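PDB 5Z48: pyrrolidone-carboxylate peptidase from Deinococcus radiodurans R1, which removes pyroglutamyl (5-oxoprolyl) groups from the N-termini of peptides, the second residue generally not being proline, as a cysteine peptidase of family C15. Local coordinates for residues V47-S61 / Y144-L157. Sequence-based numbering, arbitrary orientation.
With PCA (pyroglutamic acid), chain I.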
loop_
_atom_site.group_PDB
_atom_site.type_symbol
_atom_site.label_atom_id
_atom_site.label_comp_id
_atom_site.label_asym_id
_atom_site.label_seq_id
_atom_site.Cartn_x
_atom_site.Cartn_y
_atom_site.Cartn_z
ATOM N N VAL B 47 -4.835 25.991 8.577
ATOM C CA VAL B 47 -3.714 25.144 8.124
ATOM C C VAL B 47 -2.607 26.064 7.634
ATOM O O VAL B 47 -2.346 26.184 6.429
ATOM C CB VAL B 47 -4.155 24.138 7.051
ATOM C CG1 VAL B 47 -3.028 23.166 6.760
ATOM C CG2 VAL B 47 -5.299 23.313 7.579
ATOM N N GLU B 48 -1.963 26.741 8.570
ATOM C CA GLU B 48 -0.895 27.681 8.282
ATOM C C GLU B 48 -0.210 27.866 9.625
ATOM O O GLU B 48 -0.903 28.234 10.598
ATOM C CB GLU B 48 -1.452 29.009 7.741
ATOM C CG GLU B 48 -0.372 29.976 7.207
ATOM C CD GLU B 48 0.349 30.666 8.350
ATOM O OE1 GLU B 48 1.571 30.452 8.491
ATOM O OE2 GLU B 48 -0.332 31.396 9.126
ATOM N N PRO B 49 1.099 27.591 9.742
ATOM C CA PRO B 49 1.694 27.448 11.089
ATOM C C PRO B 49 1.738 28.714 11.916
ATOM O O PRO B 49 1.511 28.629 13.129
ATOM C CB PRO B 49 3.117 26.934 10.816
ATOM C CG PRO B 49 3.381 27.357 9.364
ATOM C CD PRO B 49 2.056 27.222 8.677
ATOM N N HIS B 50 2.013 29.873 11.321
ATOM C CA HIS B 50 2.109 31.083 12.135
ATOM C C HIS B 50 0.771 31.397 12.779
ATOM O O HIS B 50 0.689 31.618 13.997
ATOM C CB HIS B 50 2.606 32.242 11.292
ATOM C CG HIS B 50 3.976 32.002 10.749
ATOM N ND1 HIS B 50 5.029 31.629 11.558
ATOM C CD2 HIS B 50 4.454 32.006 9.482
ATOM C CE1 HIS B 50 6.109 31.460 10.817
ATOM N NE2 HIS B 50 5.791 31.686 9.555
ATOM N N ALA B 51 -0.301 31.362 11.991
ATOM C CA ALA B 51 -1.608 31.689 12.555
ATOM C C ALA B 51 -2.107 30.581 13.478
ATOM O O ALA B 51 -2.764 30.855 14.493
ATOM C CB ALA B 51 -2.618 31.963 11.440
ATOM N N ALA B 52 -1.820 29.316 13.133
ATOM C CA ALA B 52 -2.248 28.221 13.998
ATOM C C ALA B 52 -1.539 28.289 15.349
ATOM O O ALA B 52 -2.178 28.098 16.394
ATOM C CB ALA B 52 -2.010 26.873 13.314
ATOM N N GLY B 53 -0.235 28.593 15.356
ATOM C CA GLY B 53 0.469 28.739 16.615
ATOM C C GLY B 53 -0.064 29.883 17.460
ATOM O O GLY B 53 -0.209 29.737 18.685
ATOM N N ALA B 54 -0.344 31.034 16.825
ATOM C CA ALA B 54 -0.856 32.179 17.571
ATOM C C ALA B 54 -2.218 31.849 18.164
ATOM O O ALA B 54 -2.498 32.184 19.326
ATOM C CB ALA B 54 -0.953 33.398 16.670
ATOM N N ALA B 55 -3.069 31.179 17.390
ATOM C CA ALA B 55 -4.402 30.844 17.887
ATOM C C ALA B 55 -4.317 29.832 19.014
ATOM O O ALA B 55 -5.065 29.934 19.996
ATOM C CB ALA B 55 -5.269 30.293 16.743
ATOM N N LEU B 56 -3.408 28.856 18.886
ATOM C CA LEU B 56 -3.280 27.793 19.880
ATOM C C LEU B 56 -2.709 28.343 21.183
ATOM O O LEU B 56 -3.184 27.994 22.276
ATOM C CB LEU B 56 -2.407 26.661 19.312
ATOM C CG LEU B 56 -2.260 25.431 20.197
ATOM C CD1 LEU B 56 -3.579 24.936 20.740
ATOM C CD2 LEU B 56 -1.582 24.287 19.389
ATOM N N THR B 57 -1.726 29.244 21.082
ATOM C CA THR B 57 -1.217 29.916 22.276
ATOM C C THR B 57 -2.324 30.665 22.995
ATOM O O THR B 57 -2.434 30.595 24.230
ATOM C CB THR B 57 -0.084 30.869 21.910
ATOM O OG1 THR B 57 1.086 30.106 21.581
ATOM C CG2 THR B 57 0.270 31.756 23.068
ATOM N N ARG B 58 -3.161 31.396 22.247
ATOM C CA ARG B 58 -4.260 32.106 22.904
ATOM C C ARG B 58 -5.209 31.133 23.609
ATOM O O ARG B 58 -5.646 31.394 24.738
ATOM C CB ARG B 58 -4.985 32.983 21.882
ATOM C CG ARG B 58 -6.226 33.660 22.392
ATOM C CD ARG B 58 -6.767 34.555 21.306
ATOM N NE ARG B 58 -7.505 35.681 21.857
ATOM N N LEU B 59 -5.539 30.014 22.962
ATOM C CA LEU B 59 -6.410 29.021 23.592
ATOM C C LEU B 59 -5.778 28.440 24.861
ATOM O O LEU B 59 -6.451 28.295 25.896
ATOM C CB LEU B 59 -6.735 27.898 22.594
ATOM C CG LEU B 59 -7.677 28.249 21.453
ATOM C CD1 LEU B 59 -7.489 27.200 20.302
ATOM C CD2 LEU B 59 -9.135 28.322 21.932
ATOM N N LEU B 60 -4.490 28.073 24.800
ATOM C CA LEU B 60 -3.836 27.505 25.979
ATOM C C LEU B 60 -3.797 28.504 27.129
ATOM O O LEU B 60 -4.046 28.153 28.292
ATOM C CB LEU B 60 -2.423 27.059 25.623
ATOM C CG LEU B 60 -2.361 25.899 24.657
ATOM C CD1 LEU B 60 -0.891 25.715 24.151
ATOM C CD2 LEU B 60 -2.820 24.595 25.352
ATOM N N SER B 61 -3.534 29.773 26.813
ATOM C CA SER B 61 -3.458 30.809 27.840
ATOM C C SER B 61 -4.841 31.148 28.411
ATOM O O SER B 61 -5.009 31.294 29.630
ATOM C CB SER B 61 -2.812 32.058 27.234
ATOM O OG SER B 61 -2.483 32.984 28.240
ATOM N N TYR B 144 4.361 18.643 8.760
ATOM C CA TYR B 144 3.465 19.671 8.252
ATOM C C TYR B 144 2.783 20.356 9.442
ATOM O O TYR B 144 3.374 20.437 10.513
ATOM C CB TYR B 144 2.495 19.013 7.266
ATOM C CG TYR B 144 1.608 19.867 6.344
ATOM C CD1 TYR B 144 2.093 20.907 5.536
ATOM C CD2 TYR B 144 0.270 19.542 6.230
ATOM C CE1 TYR B 144 1.248 21.606 4.660
ATOM C CE2 TYR B 144 -0.583 20.236 5.360
ATOM C CZ TYR B 144 -0.091 21.255 4.571
ATOM O OH TYR B 144 -0.943 21.916 3.709
ATOM N N VAL B 145 1.572 20.866 9.273
ATOM C CA VAL B 145 1.036 21.772 10.297
ATOM C C VAL B 145 0.552 21.002 11.532
ATOM O O VAL B 145 0.627 21.538 12.650
ATOM C CB VAL B 145 -0.064 22.688 9.698
ATOM C CG1 VAL B 145 -0.448 23.829 10.684
ATOM C CG2 VAL B 145 0.393 23.368 8.400
ATOM N N CYS B 146 0.080 19.743 11.390
ATOM C CA CYS B 146 -0.319 18.966 12.570
ATOM C C CYS B 146 0.869 18.711 13.488
ATOM O O CYS B 146 0.794 18.915 14.697
ATOM C CB CYS B 146 -0.933 17.625 12.147
ATOM S SG CYS B 146 -2.556 17.848 11.296
ATOM N N ASN B 147 1.987 18.254 12.927
ATOM C CA ASN B 147 3.174 18.122 13.758
ATOM C C ASN B 147 3.563 19.443 14.401
ATOM O O ASN B 147 3.940 19.485 15.586
ATOM C CB ASN B 147 4.326 17.630 12.897
ATOM C CG ASN B 147 5.631 17.576 13.682
ATOM O OD1 ASN B 147 5.840 16.622 14.460
ATOM N ND2 ASN B 147 6.482 18.573 13.507
ATOM N N PHE B 148 3.506 20.536 13.630
ATOM C CA PHE B 148 3.872 21.850 14.160
ATOM C C PHE B 148 3.068 22.174 15.414
ATOM O O PHE B 148 3.654 22.622 16.408
ATOM C CB PHE B 148 3.690 22.925 13.088
ATOM C CG PHE B 148 3.837 24.323 13.611
ATOM C CD1 PHE B 148 2.726 25.007 14.136
ATOM C CD2 PHE B 148 5.087 24.911 13.641
ATOM C CE1 PHE B 148 2.870 26.290 14.660
ATOM C CE2 PHE B 148 5.235 26.213 14.160
ATOM C CZ PHE B 148 4.123 26.875 14.677
ATOM N N VAL B 149 1.734 21.958 15.399
ATOM C CA VAL B 149 0.952 22.389 16.566
ATOM C C VAL B 149 1.174 21.450 17.744
ATOM O O VAL B 149 1.097 21.884 18.911
ATOM C CB VAL B 149 -0.549 22.578 16.252
ATOM C CG1 VAL B 149 -0.799 23.736 15.265
ATOM C CG2 VAL B 149 -1.247 21.284 15.772
ATOM N N LEU B 150 1.516 20.185 17.476
ATOM C CA LEU B 150 1.819 19.245 18.547
ATOM C C LEU B 150 3.073 19.686 19.275
ATOM O O LEU B 150 3.070 19.844 20.500
ATOM C CB LEU B 150 1.990 17.832 17.970
ATOM C CG LEU B 150 2.390 16.763 18.979
ATOM C CD1 LEU B 150 1.379 16.668 20.148
ATOM C CD2 LEU B 150 2.589 15.411 18.311
ATOM N N TYR B 151 4.148 19.956 18.513
ATOM C CA TYR B 151 5.372 20.481 19.111
ATOM C C TYR B 151 5.096 21.808 19.808
ATOM O O TYR B 151 5.556 22.038 20.940
ATOM C CB TYR B 151 6.454 20.631 18.028
ATOM C CG TYR B 151 7.775 21.115 18.563
ATOM C CD1 TYR B 151 8.016 22.470 18.802
ATOM C CD2 TYR B 151 8.809 20.215 18.836
ATOM C CE1 TYR B 151 9.224 22.913 19.336
ATOM C CE2 TYR B 151 10.041 20.635 19.338
ATOM C CZ TYR B 151 10.246 21.988 19.601
ATOM O OH TYR B 151 11.444 22.432 20.123
ATOM N N HIS B 152 4.388 22.713 19.128
ATOM C CA HIS B 152 4.113 24.036 19.697
ATOM C C HIS B 152 3.403 23.931 21.048
ATOM O O HIS B 152 3.776 24.625 22.015
ATOM C CB HIS B 152 3.268 24.824 18.703
ATOM C CG HIS B 152 2.896 26.180 19.176
ATOM N ND1 HIS B 152 3.627 27.306 18.850
ATOM C CD2 HIS B 152 1.867 26.604 19.947
ATOM C CE1 HIS B 152 3.057 28.368 19.400
ATOM N NE2 HIS B 152 2.004 27.963 20.091
ATOM N N ALA B 153 2.370 23.094 21.137
ATOM C CA ALA B 153 1.617 23.008 22.388
ATOM C C ALA B 153 2.466 22.398 23.500
ATOM O O ALA B 153 2.433 22.885 24.646
ATOM C CB ALA B 153 0.343 22.188 22.164
ATOM N N LEU B 154 3.214 21.328 23.205
ATOM C CA LEU B 154 4.013 20.696 24.253
ATOM C C LEU B 154 5.082 21.652 24.766
ATOM O O LEU B 154 5.329 21.731 25.974
ATOM C CB LEU B 154 4.613 19.386 23.720
ATOM C CG LEU B 154 3.593 18.275 23.512
ATOM C CD1 LEU B 154 4.195 17.153 22.628
ATOM C CD2 LEU B 154 3.148 17.676 24.867
ATOM N N HIS B 155 5.703 22.416 23.853
ATOM C CA HIS B 155 6.722 23.392 24.239
ATOM C C HIS B 155 6.125 24.492 25.113
ATOM O O HIS B 155 6.698 24.836 26.159
ATOM C CB HIS B 155 7.333 24.003 22.977
ATOM C CG HIS B 155 8.423 24.988 23.260
ATOM N ND1 HIS B 155 9.641 24.608 23.780
ATOM C CD2 HIS B 155 8.494 26.326 23.066
ATOM C CE1 HIS B 155 10.413 25.677 23.913
ATOM N NE2 HIS B 155 9.742 26.734 23.490
ATOM N N TRP B 156 4.992 25.066 24.686
ATOM C CA TRP B 156 4.345 26.134 25.451
ATOM C C TRP B 156 3.993 25.648 26.852
ATOM O O TRP B 156 4.282 26.316 27.853
ATOM C CB TRP B 156 3.086 26.620 24.699
ATOM C CG TRP B 156 2.490 27.850 25.313
ATOM C CD1 TRP B 156 2.705 29.141 24.919
ATOM C CD2 TRP B 156 1.603 27.914 26.444
ATOM N NE1 TRP B 156 2.004 30.004 25.730
ATOM C CE2 TRP B 156 1.311 29.279 26.661
ATOM C CE3 TRP B 156 1.022 26.946 27.284
ATOM C CZ2 TRP B 156 0.474 29.716 27.696
ATOM C CZ3 TRP B 156 0.190 27.373 28.305
ATOM C CH2 TRP B 156 -0.072 28.754 28.511
ATOM N N LEU B 157 3.386 24.458 26.939
ATOM C CA LEU B 157 3.011 23.927 28.243
ATOM C C LEU B 157 4.233 23.749 29.143
ATOM O O LEU B 157 4.221 24.163 30.307
ATOM C CB LEU B 157 2.257 22.618 28.073
ATOM C CG LEU B 157 0.814 22.757 27.554
ATOM C CD1 LEU B 157 0.336 21.356 27.132
ATOM C CD2 LEU B 157 -0.114 23.379 28.600
HETATM N N PCA I . -3.763 17.422 8.340
HETATM C CA PCA I . -2.522 18.081 7.949
HETATM C CB PCA I . -2.686 19.585 8.229
HETATM C CG PCA I . -4.135 19.828 8.654
HETATM C CD PCA I . -4.697 18.433 8.756
HETATM O OE PCA I . -5.851 18.223 9.147
HETATM C C PCA I . -1.325 17.420 8.659
HETATM O O PCA I . -0.309 18.042 8.986
HETATM O OXT PCA I . -1.370 16.196 8.971
#
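Leu60 lies over one face of the Trp156 indole, its CB 3.9 Å from the centroid of the six-membered ring, a CH-pi contact, while CD1 lies past the rim of that ring, 3.9 Å from Trp156 CE3. Thr57 CG2 approaches the same indole obliquely at NE1. With CG turned anti to the backbone N (chi1 -171°), Trp156 extends across to the facing helix, where the ring passes under Leu60 CB and its far edge, CZ2 and CH2, comes near Ser61. Cutting the indole back to an alanine is likely to open a gap beneath Leu60 CB and leave Thr57 CG2 without its aromatic neighbour. One turn back, His152 meets Thr57 in its ring plane: NE2 and OG1 share a hydrogen bond of 2.8 Å, and Gly53 CA sits over the imidazole face. Gly53 N lies at the edge of the Phe148 ring. Helices 49-61 and 145-157 run in roughly the same direction, crossing at -35°, and pack side by side against the central sheet of the alpha/beta C15 fold. Leu56 CD2 packs against Val149 CB at 3.7 Å, and Ala52 CB against Val149 CG1. Pro49 CB stands almost exactly above the centre of the Phe148 ring, 3.7 Å from its centroid. Toward the pocket, Val47 CG1 touches Val145 CG2 at 3.8 Å and CG2 reaches the pyroglutamate CG. At the start of helix 145-157, Cys146 N donates to pyroglutamate O (3.0 Å), beside the probable nucleophile Cys146 SG.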